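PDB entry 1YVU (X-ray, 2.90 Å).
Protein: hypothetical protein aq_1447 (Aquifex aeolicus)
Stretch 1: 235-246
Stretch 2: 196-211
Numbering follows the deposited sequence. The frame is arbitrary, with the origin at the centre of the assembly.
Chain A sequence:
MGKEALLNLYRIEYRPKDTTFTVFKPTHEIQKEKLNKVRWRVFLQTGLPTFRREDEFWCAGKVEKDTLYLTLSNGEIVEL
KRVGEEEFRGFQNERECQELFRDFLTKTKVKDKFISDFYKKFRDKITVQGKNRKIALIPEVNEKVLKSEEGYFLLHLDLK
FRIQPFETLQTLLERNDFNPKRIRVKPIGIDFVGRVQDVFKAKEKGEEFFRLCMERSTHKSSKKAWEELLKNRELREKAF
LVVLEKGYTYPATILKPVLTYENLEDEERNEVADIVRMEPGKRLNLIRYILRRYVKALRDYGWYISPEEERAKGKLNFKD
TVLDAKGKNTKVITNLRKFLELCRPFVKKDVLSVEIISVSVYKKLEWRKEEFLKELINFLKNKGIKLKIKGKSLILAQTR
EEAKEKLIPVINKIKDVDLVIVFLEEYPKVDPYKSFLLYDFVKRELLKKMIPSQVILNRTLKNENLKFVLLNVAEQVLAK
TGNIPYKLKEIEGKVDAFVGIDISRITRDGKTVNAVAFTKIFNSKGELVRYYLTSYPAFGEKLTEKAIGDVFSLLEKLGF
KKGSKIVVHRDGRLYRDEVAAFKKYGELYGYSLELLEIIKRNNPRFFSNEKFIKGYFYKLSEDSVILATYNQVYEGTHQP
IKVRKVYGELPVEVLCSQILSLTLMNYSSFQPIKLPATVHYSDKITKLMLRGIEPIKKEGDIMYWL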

# COMPACT_ATOMS: atom_id res chain seq x y z
N LEU A 235 35.46 10.10 -11.51
CA LEU A 235 34.14 9.60 -11.16
C LEU A 235 33.87 8.23 -11.74
O LEU A 235 33.65 7.28 -11.01
CB LEU A 235 33.06 10.54 -11.69
CG LEU A 235 31.90 10.95 -10.80
CD1 LEU A 235 30.85 11.56 -11.68
CD2 LEU A 235 31.31 9.79 -10.03
N ARG A 236 33.94 8.14 -13.07
CA ARG A 236 33.68 6.90 -13.80
C ARG A 236 34.36 5.68 -13.24
O ARG A 236 33.79 4.59 -13.28
CB ARG A 236 34.05 7.03 -15.26
CG ARG A 236 33.42 5.96 -16.11
CD ARG A 236 34.26 5.68 -17.31
NE ARG A 236 34.31 6.84 -18.18
CZ ARG A 236 34.46 6.76 -19.50
NH1 ARG A 236 34.56 5.57 -20.09
NH2 ARG A 236 34.52 7.88 -20.22
N GLU A 237 35.58 5.85 -12.76
CA GLU A 237 36.28 4.71 -12.20
C GLU A 237 35.68 4.21 -10.88
O GLU A 237 35.20 3.06 -10.83
CB GLU A 237 37.78 4.94 -12.14
CG GLU A 237 38.39 4.54 -13.47
CD GLU A 237 39.85 4.83 -13.56
OE1 GLU A 237 40.58 4.47 -12.62
OE2 GLU A 237 40.27 5.43 -14.58
N LYS A 238 35.52 5.12 -9.92
CA LYS A 238 34.94 4.83 -8.60
C LYS A 238 33.40 4.73 -8.59
O LYS A 238 32.80 4.36 -7.58
CB LYS A 238 35.39 5.88 -7.58
CG LYS A 238 34.96 7.31 -7.90
CD LYS A 238 34.60 8.07 -6.64
CE LYS A 238 33.52 9.11 -6.91
NZ LYS A 238 32.96 9.70 -5.65
N ALA A 239 32.77 5.06 -9.72
CA ALA A 239 31.32 5.05 -9.82
C ALA A 239 30.64 3.73 -10.06
O ALA A 239 31.22 2.81 -10.65
CB ALA A 239 30.85 6.03 -10.85
N PHE A 240 29.41 3.68 -9.59
CA PHE A 240 28.57 2.52 -9.73
C PHE A 240 27.30 2.86 -10.49
O PHE A 240 26.84 4.02 -10.53
CB PHE A 240 28.15 1.97 -8.37
CG PHE A 240 29.27 1.52 -7.51
CD1 PHE A 240 29.62 2.24 -6.35
CD2 PHE A 240 29.94 0.31 -7.79
CE1 PHE A 240 30.61 1.76 -5.45
CE2 PHE A 240 30.93 -0.19 -6.91
CZ PHE A 240 31.27 0.53 -5.73
N LEU A 241 26.79 1.85 -11.17
CA LEU A 241 25.56 1.98 -11.90
C LEU A 241 24.68 0.97 -11.24
O LEU A 241 25.13 -0.11 -10.85
CB LEU A 241 25.73 1.67 -13.39
CG LEU A 241 26.78 2.48 -14.15
CD1 LEU A 241 26.80 2.11 -15.59
CD2 LEU A 241 26.54 3.94 -13.99
N VAL A 242 23.46 1.42 -10.99
CA VAL A 242 22.43 0.65 -10.30
C VAL A 242 21.25 0.35 -11.20
O VAL A 242 20.69 1.25 -11.84
CB VAL A 242 21.93 1.45 -9.06
CG1 VAL A 242 20.96 0.63 -8.23
CG2 VAL A 242 23.13 1.95 -8.20
N VAL A 243 20.88 -0.93 -11.25
CA VAL A 243 19.74 -1.39 -12.04
C VAL A 243 18.55 -1.58 -11.09
O VAL A 243 18.65 -2.27 -10.07
CB VAL A 243 20.04 -2.71 -12.82
CG1 VAL A 243 18.91 -3.01 -13.82
CG2 VAL A 243 21.37 -2.61 -13.55
N LEU A 244 17.45 -0.92 -11.41
CA LEU A 244 16.24 -0.99 -10.60
C LEU A 244 15.21 -2.01 -11.11
O LEU A 244 15.33 -2.51 -12.23
CB LEU A 244 15.64 0.40 -10.40
CG LEU A 244 16.57 1.49 -9.80
CD1 LEU A 244 15.77 2.75 -9.52
CD2 LEU A 244 17.22 1.04 -8.52
N GLU A 245 14.23 -2.31 -10.26
CA GLU A 245 13.17 -3.31 -10.49
C GLU A 245 12.58 -3.52 -11.87
O GLU A 245 12.74 -4.60 -12.47
CB GLU A 245 12.02 -3.13 -9.49
CG GLU A 245 11.78 -1.72 -8.97
CD GLU A 245 10.85 -1.69 -7.76
OE1 GLU A 245 10.79 -2.68 -6.97
OE2 GLU A 245 10.19 -0.65 -7.58
N LYS A 246 11.95 -2.47 -12.38
CA LYS A 246 11.31 -2.50 -13.69
C LYS A 246 12.35 -2.63 -14.83
O LYS A 246 12.08 -3.26 -15.86
CB LYS A 246 10.40 -1.26 -13.83
CG LYS A 246 9.40 -1.05 -12.63
CD LYS A 246 8.63 0.31 -12.67
CE LYS A 246 7.68 0.48 -11.48
NZ LYS A 246 7.05 1.84 -11.44
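Stretch 2, residues 196-211: VQDVFKAKEKGEEFFR

Stretch 2 enters as a strand, residues 196-201, and runs antiparallel to strand 240-244 of stretch 1. The two axes cross at 159° and approach to 4.7 Å. Beyond the strand the chain makes a type I turn from Ala-202 to Lys-205, then passes through Gly-206 into a helix that continues past Arg-211. Together the stretches bury 1048 Å².

Backbone hydrogen bonds set the register. Leu-241 pairs with Phe-200: Leu-241 N donates to Phe-200 O (2.8 Å), and Phe-200 N to Leu-241 O (3.2 Å). Val-243 N donates to Asp-198 O at 2.8 Å. Val-243 O accepts two bonds, from Gln-197 N (3.0 Å) and, weakly, from Asp-198 N (3.3 Å). This double acceptance accompanies a beta bulge, so Leu-244 pairs with Val-196. At the other end, Ala-202 N donates to Ala-239 O at 2.8 Å, just where stretch 1 leaves its helix.

Apolar contacts lie on both sheet faces. On one, Leu-241 CB sits over the Phe-200 ring, 3.9 Å from Phe-200 CZ, in a CH-pi contact. Val-243 CG2 meets the edge of that ring, 3.8 Å from Phe-200 CE2. Leu-241 also reaches the helix, with Leu-241 CD1 3.8 Å from Phe-209 CE2. On the other face, Val-242 CG1 lies 3.7 Å from Val-196 CG1, and Val-242 CG2 lies 4.3 Å from Val-199 CG2.

Charged contacts join Arg-236 and Glu-237, in the helical end of stretch 1, to Glu-207 and Lys-203 of stretch 2. Glu-237 OE1 and Lys-203 NZ form a salt bridge at 3.3 Å. Arg-236 NH2 forms another with Glu-207 OE2 at 3.5 Å; its hydrogen bond is weak. Phe-210 CE1 lies over one face of the Arg-236 guanidinium, 3.4 Å from Arg-236 NH1.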

# COMPACT_ATOMS: atom_id res chain seq x y z
N VAL A 196 16.45 -1.60 -5.30
CA VAL A 196 17.71 -2.01 -5.92
C VAL A 196 17.75 -3.51 -6.25
O VAL A 196 17.47 -4.35 -5.39
CB VAL A 196 18.94 -1.64 -5.04
CG1 VAL A 196 20.23 -2.02 -5.73
CG2 VAL A 196 18.97 -0.16 -4.77
N GLN A 197 18.09 -3.80 -7.50
CA GLN A 197 18.19 -5.17 -7.99
C GLN A 197 19.65 -5.62 -8.17
O GLN A 197 20.06 -6.66 -7.62
CB GLN A 197 17.41 -5.34 -9.30
CG GLN A 197 17.33 -6.80 -9.77
CD GLN A 197 16.50 -7.03 -11.02
OE1 GLN A 197 15.88 -6.12 -11.60
NE2 GLN A 197 16.49 -8.29 -11.45
N ASP A 198 20.41 -4.85 -8.97
CA ASP A 198 21.82 -5.12 -9.28
C ASP A 198 22.72 -3.88 -9.22
O ASP A 198 22.32 -2.79 -9.65
CB ASP A 198 21.95 -5.71 -10.70
CG ASP A 198 22.22 -7.22 -10.71
OD1 ASP A 198 21.98 -7.92 -9.69
OD2 ASP A 198 22.67 -7.71 -11.77
N VAL A 199 23.93 -4.07 -8.69
CA VAL A 199 24.94 -3.02 -8.58
C VAL A 199 26.22 -3.53 -9.23
O VAL A 199 26.63 -4.69 -9.02
CB VAL A 199 25.24 -2.58 -7.10
CG1 VAL A 199 26.41 -1.60 -7.03
CG2 VAL A 199 24.05 -1.89 -6.48
N PHE A 200 26.80 -2.67 -10.07
CA PHE A 200 28.06 -2.95 -10.75
C PHE A 200 28.84 -1.66 -10.99
O PHE A 200 28.27 -0.57 -10.94
CB PHE A 200 27.84 -3.78 -12.04
CG PHE A 200 27.15 -3.04 -13.15
CD1 PHE A 200 27.92 -2.45 -14.19
CD2 PHE A 200 25.75 -2.95 -13.20
CE1 PHE A 200 27.29 -1.80 -15.28
CE2 PHE A 200 25.10 -2.30 -14.29
CZ PHE A 200 25.87 -1.72 -15.33
N LYS A 201 30.14 -1.81 -11.24
CA LYS A 201 31.05 -0.68 -11.49
C LYS A 201 30.89 -0.07 -12.88
O LYS A 201 30.52 -0.76 -13.85
CB LYS A 201 32.50 -1.13 -11.29
CG LYS A 201 32.84 -1.58 -9.88
CD LYS A 201 34.20 -2.28 -9.81
CE LYS A 201 34.31 -3.12 -8.52
NZ LYS A 201 35.37 -4.19 -8.58
N ALA A 202 31.18 1.23 -12.97
CA ALA A 202 31.08 1.98 -14.22
C ALA A 202 32.31 1.80 -15.10
O ALA A 202 32.27 2.11 -16.29
CB ALA A 202 30.84 3.43 -13.94
N LYS A 203 33.38 1.26 -14.50
CA LYS A 203 34.62 0.94 -15.22
C LYS A 203 34.27 -0.13 -16.27
O LYS A 203 34.77 -0.09 -17.40
CB LYS A 203 35.68 0.28 -14.33
CG LYS A 203 36.00 0.90 -13.01
CD LYS A 203 37.48 0.62 -12.64
CE LYS A 203 37.85 1.05 -11.21
NZ LYS A 203 39.04 1.95 -11.15
N GLU A 204 33.36 -1.04 -15.86
CA GLU A 204 32.88 -2.18 -16.65
C GLU A 204 32.30 -1.83 -18.01
O GLU A 204 32.19 -2.68 -18.90
CB GLU A 204 31.86 -2.99 -15.85
CG GLU A 204 32.23 -4.47 -15.69
CD GLU A 204 31.18 -5.28 -14.94
OE1 GLU A 204 30.34 -5.93 -15.61
OE2 GLU A 204 31.20 -5.29 -13.69
N LYS A 205 31.91 -0.57 -18.16
CA LYS A 205 31.36 -0.08 -19.41
C LYS A 205 32.26 1.03 -19.97
O LYS A 205 32.84 1.81 -19.21
CB LYS A 205 29.93 0.40 -19.20
CG LYS A 205 28.96 -0.70 -18.72
CD LYS A 205 28.73 -1.84 -19.73
CE LYS A 205 27.81 -2.91 -19.15
NZ LYS A 205 27.26 -3.78 -20.21
N GLY A 206 32.42 1.04 -21.29
CA GLY A 206 33.25 2.03 -21.97
C GLY A 206 32.53 3.31 -22.37
O GLY A 206 31.31 3.41 -22.18
N GLU A 207 33.26 4.24 -22.99
CA GLU A 207 32.76 5.56 -23.41
C GLU A 207 31.37 5.74 -24.06
O GLU A 207 30.57 6.55 -23.56
CB GLU A 207 33.81 6.31 -24.24
CG GLU A 207 35.01 6.74 -23.42
CD GLU A 207 35.57 8.07 -23.88
OE1 GLU A 207 36.51 8.06 -24.71
OE2 GLU A 207 35.09 9.11 -23.41
N GLU A 208 31.06 4.98 -25.11
CA GLU A 208 29.76 5.09 -25.81
C GLU A 208 28.51 4.69 -25.00
O GLU A 208 27.43 5.18 -25.29
CB GLU A 208 29.76 4.36 -27.15
CG GLU A 208 30.13 5.18 -28.40
CD GLU A 208 30.12 4.31 -29.70
OE1 GLU A 208 29.02 3.98 -30.21
OE2 GLU A 208 31.21 3.94 -30.21
N PHE A 209 28.66 3.87 -23.95
CA PHE A 209 27.55 3.44 -23.10
C PHE A 209 26.90 4.64 -22.44
O PHE A 209 25.68 4.79 -22.47
CB PHE A 209 28.06 2.50 -22.01
CG PHE A 209 26.98 1.82 -21.21
CD1 PHE A 209 26.42 0.61 -21.66
CD2 PHE A 209 26.54 2.36 -19.97
CE1 PHE A 209 25.44 -0.08 -20.89
CE2 PHE A 209 25.57 1.68 -19.19
CZ PHE A 209 25.02 0.45 -19.66
N PHE A 210 27.76 5.47 -21.85
CA PHE A 210 27.41 6.68 -21.11
C PHE A 210 26.81 7.73 -21.97
O PHE A 210 25.96 8.49 -21.50
CB PHE A 210 28.63 7.29 -20.45
CG PHE A 210 29.36 6.34 -19.59
CD1 PHE A 210 30.63 5.90 -19.96
CD2 PHE A 210 28.76 5.81 -18.45
CE1 PHE A 210 31.30 4.92 -19.22
CE2 PHE A 210 29.42 4.82 -17.69
CZ PHE A 210 30.69 4.37 -18.08
N ARG A 211 27.29 7.79 -23.21
CA ARG A 211 26.82 8.72 -24.22
C ARG A 211 25.45 8.24 -24.71
O ARG A 211 24.55 9.06 -24.92
CB ARG A 211 27.83 8.79 -25.38
CG ARG A 211 27.63 9.95 -26.34
CD ARG A 211 28.83 10.09 -27.22
NE ARG A 211 29.28 11.48 -27.25
CZ ARG A 211 29.60 12.17 -28.34
NH1 ARG A 211 29.55 11.60 -29.55
NH2 ARG A 211 29.90 13.46 -28.25